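Local coordinates for bartonella effector protein (Bep) substrate of VirB T4SS (Bartonella sp. 1-1C, PDB 4PY3) that carries an N-terminal Fic domain of the AMP-transferring family, with a degenerate signature motif, so that transfer of AMP from ATP to proteins is uncertain, at residues R68-T73 / E160-V165. Numbering follows the deposited sequence.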
loop_
_atom_site.group_PDB
_atom_site.type_symbol
_atom_site.label_atom_id
_atom_site.label_comp_id
_atom_site.label_asym_id
_atom_site.label_seq_id
_atom_site.Cartn_x
_atom_site.Cartn_y
_atom_site.Cartn_z
ATOM N N ARG A 68 -2.280 -11.416 3.373
ATOM C CA ARG A 68 -1.585 -11.958 4.529
ATOM C C ARG A 68 -1.618 -11.020 5.723
ATOM O O ARG A 68 -1.745 -11.463 6.858
ATOM C CB ARG A 68 -0.141 -12.303 4.181
ATOM C CG ARG A 68 0.002 -13.564 3.338
ATOM C CD ARG A 68 -0.414 -14.779 4.146
ATOM N NE ARG A 68 -0.188 -16.028 3.438
ATOM C CZ ARG A 68 -0.863 -17.154 3.650
ATOM N NH1 ARG A 68 -1.849 -17.212 4.549
ATOM N NH2 ARG A 68 -0.566 -18.240 2.944
ATOM N N LEU A 69 -1.498 -9.728 5.470
ATOM C CA LEU A 69 -1.446 -8.755 6.550
ATOM C C LEU A 69 -2.777 -8.616 7.261
ATOM O O LEU A 69 -2.794 -8.363 8.457
ATOM C CB LEU A 69 -1.017 -7.382 6.036
ATOM C CG LEU A 69 0.438 -7.207 5.569
ATOM C CD1 LEU A 69 0.662 -5.749 5.203
ATOM C CD2 LEU A 69 1.429 -7.637 6.631
ATOM N N PHE A 70 -3.880 -8.796 6.531
ATOM C CA PHE A 70 -5.202 -8.467 7.050
ATOM C C PHE A 70 -6.252 -9.588 7.067
ATOM O O PHE A 70 -7.361 -9.353 7.508
ATOM C CB PHE A 70 -5.749 -7.268 6.284
ATOM C CG PHE A 70 -4.913 -6.038 6.448
ATOM C CD1 PHE A 70 -4.865 -5.387 7.668
ATOM C CD2 PHE A 70 -4.180 -5.532 5.393
ATOM C CE1 PHE A 70 -4.074 -4.256 7.835
ATOM C CE2 PHE A 70 -3.392 -4.410 5.548
ATOM C CZ PHE A 70 -3.333 -3.767 6.772
ATOM N N GLU A 71 -5.898 -10.802 6.661
ATOM C CA GLU A 71 -6.874 -11.900 6.587
ATOM C C GLU A 71 -7.452 -12.335 7.930
ATOM O O GLU A 71 -8.513 -12.972 7.967
ATOM C CB GLU A 71 -6.310 -13.117 5.845
ATOM C CG GLU A 71 -5.111 -13.796 6.496
ATOM C CD GLU A 71 -4.345 -14.726 5.563
ATOM O OE1 GLU A 71 -4.658 -14.794 4.338
ATOM O OE2 GLU A 71 -3.414 -15.402 6.066
ATOM N N SER A 72 -6.765 -12.022 9.032
ATOM C CA SER A 72 -7.282 -12.344 10.366
ATOM C C SER A 72 -8.275 -11.294 10.870
ATOM O O SER A 72 -9.003 -11.547 11.834
ATOM C CB SER A 72 -6.150 -12.495 11.373
ATOM O OG SER A 72 -5.418 -13.680 11.145
ATOM N N THR A 73 -8.306 -10.144 10.196
ATOM C CA THR A 73 -9.072 -8.987 10.615
ATOM C C THR A 73 -10.178 -8.593 9.633
ATOM O O THR A 73 -11.295 -8.321 10.049
ATOM C CB THR A 73 -8.140 -7.791 10.811
ATOM O OG1 THR A 73 -7.215 -8.096 11.857
ATOM C CG2 THR A 73 -8.914 -6.541 11.187
ATOM N N GLU A 160 -1.069 1.703 3.070
ATOM C CA GLU A 160 0.275 2.142 3.449
ATOM C C GLU A 160 1.185 0.966 3.831
ATOM O O GLU A 160 2.210 0.757 3.180
ATOM C CB GLU A 160 0.233 3.203 4.556
ATOM C CG GLU A 160 -0.457 4.500 4.138
ATOM C CD GLU A 160 -1.995 4.443 4.206
ATOM O OE1 GLU A 160 -2.583 3.355 4.492
ATOM O OE2 GLU A 160 -2.623 5.500 3.977
ATOM N N PRO A 161 0.822 0.188 4.869
ATOM C CA PRO A 161 1.724 -0.911 5.259
ATOM C C PRO A 161 1.912 -1.951 4.161
ATOM O O PRO A 161 2.984 -2.545 4.059
ATOM C CB PRO A 161 1.030 -1.532 6.479
ATOM C CG PRO A 161 -0.386 -1.096 6.372
ATOM C CD PRO A 161 -0.343 0.272 5.765
ATOM N N THR A 162 0.883 -2.159 3.344
ATOM C CA THR A 162 0.990 -3.089 2.228
ATOM C C THR A 162 2.047 -2.633 1.194
ATOM O O THR A 162 2.881 -3.427 0.778
ATOM C CB THR A 162 -0.366 -3.277 1.529
ATOM O OG1 THR A 162 -1.324 -3.794 2.466
ATOM C CG2 THR A 162 -0.229 -4.249 0.368
ATOM N N GLN A 163 1.957 -1.381 0.754
ATOM C CA GLN A 163 2.902 -0.838 -0.237
ATOM C C GLN A 163 4.317 -0.745 0.315
ATOM O O GLN A 163 5.263 -1.026 -0.407
ATOM C CB GLN A 163 2.417 0.463 -0.892
ATOM C CG GLN A 163 2.219 1.571 0.102
ATOM C CD GLN A 163 1.381 2.730 -0.439
ATOM O OE1 GLN A 163 0.591 2.590 -1.401
ATOM N NE2 GLN A 163 1.545 3.886 0.185
ATOM N N ARG A 164 4.468 -0.480 1.609
ATOM C CA ARG A 164 5.809 -0.476 2.207
ATOM C C ARG A 164 6.453 -1.852 2.185
ATOM O O ARG A 164 7.625 -1.984 1.808
ATOM C CB ARG A 164 5.780 0.035 3.635
ATOM C CG ARG A 164 5.409 1.492 3.705
ATOM C CD ARG A 164 5.287 1.939 5.138
ATOM N NE ARG A 164 4.594 3.228 5.172
ATOM C CZ ARG A 164 4.487 4.016 6.235
ATOM N NH1 ARG A 164 5.074 3.682 7.379
ATOM N NH2 ARG A 164 3.805 5.151 6.143
ATOM N N VAL A 165 5.702 -2.885 2.570
ATOM C CA VAL A 165 6.260 -4.233 2.525
ATOM C C VAL A 165 6.641 -4.598 1.089
ATOM O O VAL A 165 7.677 -5.201 0.855
ATOM C CB VAL A 165 5.300 -5.280 3.115
ATOM C CG1 VAL A 165 5.788 -6.697 2.837
ATOM C CG2 VAL A 165 5.180 -5.078 4.610
#
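The Phe70 ring meets Pro161 and Thr162 with its edge, in its own plane, while CB of the preceding Leu69 lies 3.7 Å above one of its faces, displaced from the centre; the ring of His66 also meets it, planes at about 45°. Two neighbouring ring atoms share the work at that edge: CZ touches CG of Pro161 at 4.0 Å, and CE2 lies 3.8 Å from OG1 of Thr162. The aromatic and proline side chains cross at about a right angle. With CG of Phe70 anti to its carbonyl carbon (chi1 -62°), the ring reaches from the last turn of helix 59-70 to helix 159-173. Leu69 meets Thr162 at a slant, its CD1 3.9 Å from Thr162 OG1 and 4.4 Å from Pro161 CB. Here a largely apolar contact accommodates a hydroxyl whose hydrogen-bonding needs are met locally: Thr162 OG1 is hydrogen-bonded to the backbone oxygen of Gly158, one turn back.

Gly158 belongs to a departed form of the Fic signature, with Glu160 and Pro161 in place of its usual Gly-Arg, in which a loop containing Phe155 leads into helix 159-173; the contact thus packs the first turns of the motif helix against helix 59-70 within the helical Fic core. Thr162 also touches Leu62, Ile65 and His66 of that helix, and Phe70 meets Cys37 of helix 30-48. Away from the interface, the guanidinium of Arg68 receives Glu71 OE2 at its edge, in plane. This salt bridge, 2.8 Å from Arg68 NH1 to Glu71 OE2, uses the syn lone pair of the carboxylate oxygen.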